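Local coordinates for possible substrate binding protein of ABC transporter system (Rhodopseudomonas palustris, PDB 3N0X) that probably binds branched-chain amino acids or related ligands in the periplasm and hands them to an ABC transporter for uptake, at residues R124-A136 / R359-K371. Sequence-based numbering, arbitrary orientation. Where two conformers were deposited one is given.
Sequences RNSSQDAISNAVA and RELKIEEMNIPIK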
ATOM      1  N   ARG A 124      -2.081   1.841   2.258  1.00 13.59           N
ATOM      2  CA  ARG A 124      -3.120   0.875   1.895  1.00 14.02           C
ATOM      3  C   ARG A 124      -2.874  -0.406   2.681  1.00 13.58           C
ATOM      4  O   ARG A 124      -1.761  -0.722   3.064  1.00 14.79           O
ATOM      5  CB  ARG A 124      -3.225   0.626   0.387  1.00 15.57           C
ATOM      6  CG  ARG A 124      -2.391  -0.496  -0.194  1.00 15.30           C
ATOM      7  CD  ARG A 124      -0.895  -0.247  -0.073  1.00 14.38           C
ATOM      8  NE  ARG A 124      -0.118  -1.295  -0.713  1.00 13.36           N
ATOM      9  CZ  ARG A 124       1.197  -1.472  -0.627  1.00 15.07           C
ATOM     10  NH1 ARG A 124       1.996  -0.603   0.011  1.00 15.62           N
ATOM     11  NH2 ARG A 124       1.742  -2.544  -1.208  1.00 16.69           N
ATOM     12  N   ASN A 125      -3.934  -1.152   2.915  1.00 14.05           N
ATOM     13  CA  ASN A 125      -3.800  -2.461   3.534  1.00 13.80           C
ATOM     14  C   ASN A 125      -3.803  -3.573   2.490  1.00 12.71           C
ATOM     15  O   ASN A 125      -4.111  -3.349   1.316  1.00 12.92           O
ATOM     16  CB  ASN A 125      -4.821  -2.696   4.677  1.00 13.30           C
ATOM     17  CG  ASN A 125      -6.253  -2.742   4.233  1.00 16.07           C
ATOM     18  OD1 ASN A 125      -6.586  -3.296   3.185  1.00 15.79           O
ATOM     19  ND2 ASN A 125      -7.145  -2.162   5.043  1.00 18.01           N
ATOM     20  N   SER A 126      -3.384  -4.779   2.909  1.00 14.16           N
ATOM     21  CA  SER A 126      -3.251  -5.897   1.971  0.50 13.63           C
ATOM     22  C   SER A 126      -4.601  -6.291   1.352  1.00 13.40           C
ATOM     23  O   SER A 126      -4.657  -6.718   0.202  1.00 14.55           O
ATOM     24  CB  SER A 126      -2.585  -7.077   2.663  0.50 15.67           C
ATOM     25  OG  SER A 126      -1.225  -6.778   2.910  0.50 17.95           O
ATOM     26  N   SER A 127      -5.687  -6.118   2.091  1.00 14.08           N
ATOM     27  CA  SER A 127      -7.026  -6.301   1.497  1.00 16.13           C
ATOM     28  C   SER A 127      -7.304  -5.328   0.352  1.00 14.86           C
ATOM     29  O   SER A 127      -7.864  -5.743  -0.681  1.00 14.36           O
ATOM     30  CB  SER A 127      -8.150  -6.266   2.535  1.00 16.79           C
ATOM     31  OG  SER A 127      -8.142  -7.477   3.281  1.00 20.50           O
ATOM     32  N   GLN A 128      -6.932  -4.049   0.496  1.00 12.87           N
ATOM     33  CA  GLN A 128      -7.063  -3.094  -0.607  1.00 13.00           C
ATOM     34  C   GLN A 128      -6.269  -3.567  -1.844  1.00 11.77           C
ATOM     35  O   GLN A 128      -6.771  -3.497  -2.975  1.00 12.75           O
ATOM     36  CB  GLN A 128      -6.684  -1.683  -0.176  1.00 13.01           C
ATOM     37  CG  GLN A 128      -7.823  -1.005   0.676  1.00 13.37           C
ATOM     38  CD  GLN A 128      -7.330   0.268   1.359  1.00 13.96           C
ATOM     39  OE1 GLN A 128      -6.287   0.254   2.021  1.00 13.58           O
ATOM     40  NE2 GLN A 128      -8.078   1.340   1.224  1.00 13.92           N
ATOM     41  N   ASP A 129      -5.046  -4.067  -1.628  1.00 11.53           N
ATOM     42  CA  ASP A 129      -4.288  -4.601  -2.763  1.00 12.11           C
ATOM     43  C   ASP A 129      -5.080  -5.727  -3.492  1.00 12.60           C
ATOM     44  O   ASP A 129      -5.330  -5.680  -4.686  1.00 14.28           O
ATOM     45  CB  ASP A 129      -2.910  -5.075  -2.314  1.00 14.72           C
ATOM     46  CG  ASP A 129      -1.901  -3.929  -2.187  1.00 17.05           C
ATOM     47  OD1 ASP A 129      -2.088  -2.889  -2.854  1.00 16.26           O
ATOM     48  OD2 ASP A 129      -0.883  -4.125  -1.492  1.00 19.69           O
ATOM     49  N   ALA A 130      -5.540  -6.717  -2.730  1.00 12.85           N
ATOM     50  CA  ALA A 130      -6.172  -7.864  -3.321  1.00 13.58           C
ATOM     51  C   ALA A 130      -7.500  -7.516  -3.970  1.00 12.56           C
ATOM     52  O   ALA A 130      -7.795  -7.951  -5.074  1.00 13.48           O
ATOM     53  CB  ALA A 130      -6.341  -8.972  -2.227  1.00 13.98           C
ATOM     54  N   ILE A 131      -8.298  -6.710  -3.273  1.00 12.48           N
ATOM     55  CA  ILE A 131      -9.578  -6.307  -3.771  1.00 12.21           C
ATOM     56  C   ILE A 131      -9.471  -5.464  -5.051  1.00 13.08           C
ATOM     57  O   ILE A 131     -10.218  -5.675  -6.020  1.00 12.79           O
ATOM     58  CB  ILE A 131     -10.371  -5.572  -2.643  1.00 12.90           C
ATOM     59  CG1 ILE A 131     -10.748  -6.571  -1.563  1.00 14.85           C
ATOM     60  CG2 ILE A 131     -11.604  -4.878  -3.202  1.00 13.41           C
ATOM     61  CD1 ILE A 131     -11.197  -5.940  -0.223  1.00 14.38           C
ATOM     62  N   SER A 132      -8.572  -4.487  -5.046  1.00 13.08           N
ATOM     63  CA  SER A 132      -8.367  -3.689  -6.231  1.00 13.30           C
ATOM     64  C   SER A 132      -8.021  -4.576  -7.441  1.00 12.20           C
ATOM     65  O   SER A 132      -8.459  -4.302  -8.554  1.00 11.87           O
ATOM     66  CB  SER A 132      -7.274  -2.627  -6.010  1.00 13.00           C
ATOM     67  OG  SER A 132      -5.990  -3.196  -5.793  1.00 12.48           O
ATOM     68  N   ASN A 133      -7.208  -5.603  -7.249  1.00 11.61           N
ATOM     69  CA  ASN A 133      -6.914  -6.532  -8.342  1.00 10.87           C
ATOM     70  C   ASN A 133      -8.137  -7.260  -8.873  1.00 12.42           C
ATOM     71  O   ASN A 133      -8.335  -7.382 -10.075  1.00 12.27           O
ATOM     72  CB  ASN A 133      -5.790  -7.494  -7.946  1.00 10.90           C
ATOM     73  CG  ASN A 133      -4.429  -6.881  -8.139  1.00 13.19           C
ATOM     74  OD1 ASN A 133      -3.825  -7.049  -9.216  1.00 11.96           O
ATOM     75  ND2 ASN A 133      -3.947  -6.132  -7.148  1.00 13.48           N
ATOM     76  N   ALA A 134      -8.997  -7.717  -7.966  1.00 12.24           N
ATOM     77  CA  ALA A 134     -10.215  -8.417  -8.375  1.00 11.55           C
ATOM     78  C   ALA A 134     -11.141  -7.500  -9.155  1.00 13.57           C
ATOM     79  O   ALA A 134     -11.705  -7.894 -10.181  1.00 13.56           O
ATOM     80  CB  ALA A 134     -10.947  -8.998  -7.149  1.00 13.87           C
ATOM     81  N   VAL A 135     -11.310  -6.256  -8.681  1.00 12.66           N
ATOM     82  CA  VAL A 135     -12.157  -5.283  -9.340  1.00 13.87           C
ATOM     83  C   VAL A 135     -11.540  -4.892 -10.703  1.00 13.75           C
ATOM     84  O   VAL A 135     -12.286  -4.691 -11.693  1.00 15.94           O
ATOM     85  CB  VAL A 135     -12.376  -4.047  -8.421  1.00 13.86           C
ATOM     86  CG1 VAL A 135     -13.014  -2.882  -9.177  1.00 15.28           C
ATOM     87  CG2 VAL A 135     -13.190  -4.474  -7.178  1.00 16.15           C
ATOM     88  N   ALA A 136     -10.211  -4.830 -10.780  1.00 12.97           N
ATOM     89  CA  ALA A 136      -9.553  -4.476 -12.023  1.00 13.63           C
ATOM     90  C   ALA A 136      -9.805  -5.537 -13.110  1.00 14.09           C
ATOM     91  O   ALA A 136     -10.222  -5.190 -14.229  1.00 15.78           O
ATOM     92  CB  ALA A 136      -8.034  -4.328 -11.804  1.00 13.20           C
ATOM     93  N   ARG A 359      -7.725   2.174 -15.845  1.00 14.35           N
ATOM     94  CA  ARG A 359      -8.827   2.827 -15.133  1.00 14.08           C
ATOM     95  C   ARG A 359      -8.363   3.160 -13.730  1.00 13.92           C
ATOM     96  O   ARG A 359      -7.657   2.348 -13.117  1.00 15.48           O
ATOM     97  CB  ARG A 359     -10.031   1.883 -15.007  1.00 14.87           C
ATOM     98  CG  ARG A 359     -11.306   2.596 -14.493  1.00 21.67           C
ATOM     99  CD  ARG A 359     -12.398   1.583 -14.112  1.00 26.59           C
ATOM    100  NE  ARG A 359     -13.514   2.239 -13.401  1.00 26.65           N
ATOM    101  CZ  ARG A 359     -14.482   2.929 -14.007  1.00 39.24           C
ATOM    102  NH1 ARG A 359     -14.481   3.099 -15.330  1.00 35.58           N
ATOM    103  NH2 ARG A 359     -15.451   3.483 -13.285  1.00 38.50           N
ATOM    104  N   GLU A 360      -8.791   4.329 -13.235  1.00 14.47           N
ATOM    105  CA  GLU A 360      -8.649   4.660 -11.815  1.00 14.70           C
ATOM    106  C   GLU A 360      -9.824   4.035 -11.078  1.00 15.60           C
ATOM    107  O   GLU A 360     -10.969   4.324 -11.381  1.00 18.15           O
ATOM    108  CB  GLU A 360      -8.654   6.168 -11.580  1.00 16.01           C
ATOM    109  CG  GLU A 360      -8.542   6.529 -10.080  1.00 15.94           C
ATOM    110  CD  GLU A 360      -8.668   8.009  -9.814  1.00 28.07           C
ATOM    111  OE1 GLU A 360      -8.784   8.787 -10.802  1.00 35.01           O
ATOM    112  OE2 GLU A 360      -8.707   8.400  -8.619  1.00 20.57           O
ATOM    113  N   LEU A 361      -9.544   3.145 -10.130  1.00 13.76           N
ATOM    114  CA  LEU A 361     -10.611   2.563  -9.343  1.00 13.67           C
ATOM    115  C   LEU A 361     -10.859   3.504  -8.168  1.00 14.26           C
ATOM    116  O   LEU A 361     -10.058   3.582  -7.221  1.00 14.74           O
ATOM    117  CB  LEU A 361     -10.214   1.171  -8.879  1.00 14.51           C
ATOM    118  CG  LEU A 361      -9.697   0.218  -9.952  1.00 14.61           C
ATOM    119  CD1 LEU A 361      -9.233  -1.118  -9.336  1.00 16.22           C
ATOM    120  CD2 LEU A 361     -10.773  -0.033 -11.006  1.00 15.76           C
ATOM    121  N   LYS A 362     -11.966   4.218  -8.245  1.00 16.83           N
ATOM    122  CA  LYS A 362     -12.363   5.200  -7.252  0.50 17.33           C
ATOM    123  C   LYS A 362     -12.816   4.514  -5.964  1.00 16.61           C
ATOM    124  O   LYS A 362     -13.145   3.321  -5.954  1.00 15.65           O
ATOM    125  CB  LYS A 362     -13.494   6.067  -7.816  0.50 19.43           C
ATOM    126  CG  LYS A 362     -13.149   6.777  -9.121  0.50 22.24           C
ATOM    127  CD  LYS A 362     -12.133   7.901  -8.914  0.50 24.46           C
ATOM    128  N   ILE A 363     -12.860   5.280  -4.885  1.00 15.97           N
ATOM    129  CA  ILE A 363     -13.187   4.728  -3.578  1.00 17.04           C
ATOM    130  C   ILE A 363     -14.458   3.900  -3.579  1.00 17.69           C
ATOM    131  O   ILE A 363     -14.489   2.807  -3.018  1.00 17.64           O
ATOM    132  CB  ILE A 363     -13.244   5.855  -2.518  1.00 15.29           C
ATOM    133  CG1 ILE A 363     -11.822   6.320  -2.174  1.00 17.26           C
ATOM    134  CG2 ILE A 363     -13.981   5.379  -1.249  1.00 17.41           C
ATOM    135  CD1 ILE A 363     -11.733   7.667  -1.526  1.00 16.12           C
ATOM    136  N   GLU A 364     -15.502   4.404  -4.242  1.00 18.25           N
ATOM    137  CA  GLU A 364     -16.783   3.681  -4.218  0.70 20.42           C
ATOM    138  C   GLU A 364     -16.832   2.419  -5.067  1.00 19.09           C
ATOM    139  O   GLU A 364     -17.831   1.671  -5.013  1.00 22.34           O
ATOM    140  CB  GLU A 364     -17.966   4.574  -4.594  0.70 23.20           C
ATOM    141  CG  GLU A 364     -17.639   5.746  -5.474  0.70 28.71           C
ATOM    142  CD  GLU A 364     -16.812   6.822  -4.762  0.70 29.78           C
ATOM    143  OE1 GLU A 364     -17.189   7.356  -3.678  0.70 39.40           O
ATOM    144  OE2 GLU A 364     -15.758   7.133  -5.305  0.70 19.98           O
ATOM    145  N   GLU A 365     -15.792   2.180  -5.855  1.00 17.75           N
ATOM    146  CA  GLU A 365     -15.719   0.957  -6.686  1.00 18.22           C
ATOM    147  C   GLU A 365     -15.217  -0.271  -5.949  1.00 17.25           C
ATOM    148  O   GLU A 365     -15.200  -1.354  -6.546  1.00 18.03           O
ATOM    149  CB  GLU A 365     -14.821   1.206  -7.909  1.00 17.94           C
ATOM    150  CG  GLU A 365     -15.414   2.287  -8.817  1.00 21.40           C
ATOM    151  CD  GLU A 365     -14.532   2.657  -9.993  1.00 22.55           C
ATOM    152  OE1 GLU A 365     -13.996   1.750 -10.650  1.00 25.99           O
ATOM    153  OE2 GLU A 365     -14.459   3.842 -10.332  1.00 23.44           O
HETATM  154  N   MSE A 366     -14.757  -0.121  -4.697  1.00 16.66           N
HETATM  155  CA  MSE A 366     -14.197  -1.238  -3.925  1.00 16.52           C
HETATM  156  C   MSE A 366     -14.847  -1.259  -2.559  1.00 17.73           C
HETATM  157  O   MSE A 366     -14.905  -0.230  -1.906  1.00 20.83           O
HETATM  158  CB  MSE A 366     -12.689  -1.100  -3.752  1.00 16.98           C
HETATM  159  CG  MSE A 366     -11.871  -1.119  -5.056  1.00 16.45           C
HETATM  160 SE   MSE A 366     -10.108  -0.503  -4.848  0.75 13.92          SE
HETATM  161  CE  MSE A 366     -10.536   1.370  -4.601  1.00 15.03           C
ATOM    162  N   ASN A 367     -15.362  -2.407  -2.155  1.00 16.13           N
ATOM    163  CA  ASN A 367     -15.898  -2.599  -0.801  0.50 16.46           C
ATOM    164  C   ASN A 367     -14.798  -3.180   0.099  1.00 17.28           C
ATOM    165  O   ASN A 367     -14.447  -4.368  -0.002  1.00 18.88           O
ATOM    166  CB  ASN A 367     -17.092  -3.559  -0.811  0.50 15.74           C
ATOM    167  CG  ASN A 367     -17.651  -3.783   0.577  0.50 17.28           C
ATOM    168  OD1 ASN A 367     -17.729  -2.859   1.369  0.50 24.69           O
ATOM    169  ND2 ASN A 367     -18.039  -5.011   0.875  0.50 26.59           N
ATOM    170  N   ILE A 368     -14.238  -2.356   0.980  1.00 16.16           N
ATOM    171  CA  ILE A 368     -13.130  -2.820   1.839  1.00 15.73           C
ATOM    172  C   ILE A 368     -13.785  -3.282   3.162  1.00 17.08           C
ATOM    173  O   ILE A 368     -14.440  -2.479   3.865  1.00 17.56           O
ATOM    174  CB  ILE A 368     -12.092  -1.715   2.105  1.00 16.61           C
ATOM    175  CG1 ILE A 368     -11.663  -1.068   0.787  1.00 13.69           C
ATOM    176  CG2 ILE A 368     -10.930  -2.267   2.914  1.00 16.49           C
ATOM    177  CD1 ILE A 368     -11.091  -1.994  -0.245  1.00 17.48           C
ATOM    178  N   PRO A 369     -13.622  -4.576   3.509  1.00 19.99           N
ATOM    179  CA  PRO A 369     -14.281  -5.080   4.725  0.50 21.26           C
ATOM    180  C   PRO A 369     -13.856  -4.342   6.004  1.00 19.77           C
ATOM    181  O   PRO A 369     -12.718  -3.854   6.100  1.00 21.61           O
ATOM    182  CB  PRO A 369     -13.827  -6.551   4.796  0.50 21.93           C
ATOM    183  CG  PRO A 369     -12.541  -6.604   4.065  0.50 22.56           C
ATOM    184  CD  PRO A 369     -12.562  -5.484   3.031  0.50 19.80           C
ATOM    185  N   ILE A 370     -14.780  -4.267   6.964  1.00 19.30           N
ATOM    186  CA  ILE A 370     -14.541  -3.703   8.294  1.00 19.58           C
ATOM    187  C   ILE A 370     -14.348  -4.916   9.216  1.00 20.91           C
ATOM    188  O   ILE A 370     -15.233  -5.773   9.335  1.00 20.69           O
ATOM    189  CB  ILE A 370     -15.714  -2.812   8.711  1.00 21.90           C
ATOM    190  CG1 ILE A 370     -15.777  -1.583   7.778  1.00 23.01           C
ATOM    191  CG2 ILE A 370     -15.581  -2.365  10.209  1.00 25.36           C
ATOM    192  CD1 ILE A 370     -17.055  -0.754   7.815  1.00 27.24           C
ATOM    193  N   LYS A 371     -13.183  -5.015   9.832  1.00 20.48           N
ATOM    194  CA  LYS A 371     -12.769  -6.206  10.578  1.00 22.33           C
ATOM    195  C   LYS A 371     -12.331  -5.906  11.998  1.00 22.08           C
ATOM    196  O   LYS A 371     -11.739  -6.773  12.645  1.00 23.36           O
ATOM    197  CB  LYS A 371     -11.586  -6.852   9.854  1.00 23.34           C
ATOM    198  CG  LYS A 371     -11.882  -7.228   8.392  1.00 29.34           C
TER
HETATM  199  O   HOH W   1      -9.782  -3.928   5.935  1.00 30.39           O
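The chain of 359-371 runs back along helix 126-136, Ile368 lying over Gln128 and Met366 over Ser132, while the axis of strand 359-361 crosses the helix axis at 136°, 10.0 Å away at closest approach. In this periplasmic binding protein fold the pairing illustrates how a C-terminal segment covers a helix through apolar side chains. Ile131 is central: its CD1 meets Pro369 CD tip to tip at 3.6 Å, and its CG2, set anti to the backbone N, leans on CB of selenomethionine Met366. CG of Met366 stands anti to its carbonyl carbon (chi1 -62°) and the chain runs on extended to SE, which reaches Ser132 CB at 3.7 Å. Further along, Val135 CG1 runs alongside Leu361 CD2, the two side chains pointing opposite ways, and also touches Glu365 O.

The aliphatic part of Gln128 lies crosswise to the Ile368 side chain, CG resting 3.5 Å from Ile368 CD1. At the helix start Asn125 and Gln128 form a capping box: Gln128 N gives a 2.8 Å bond to Asn125 OD1, and Asn125 N returns one to Gln128 OE1. With an alanine here in place of Gln128, Asn125 N would probably lose its partner in the box and a gap is likely to open beside Ile368 CD1. Both ends of this buried amide are satisfied, NE2 by Ala335 O and OE1 by Asn125 N, 2.9 Å away in the carbonyl plane.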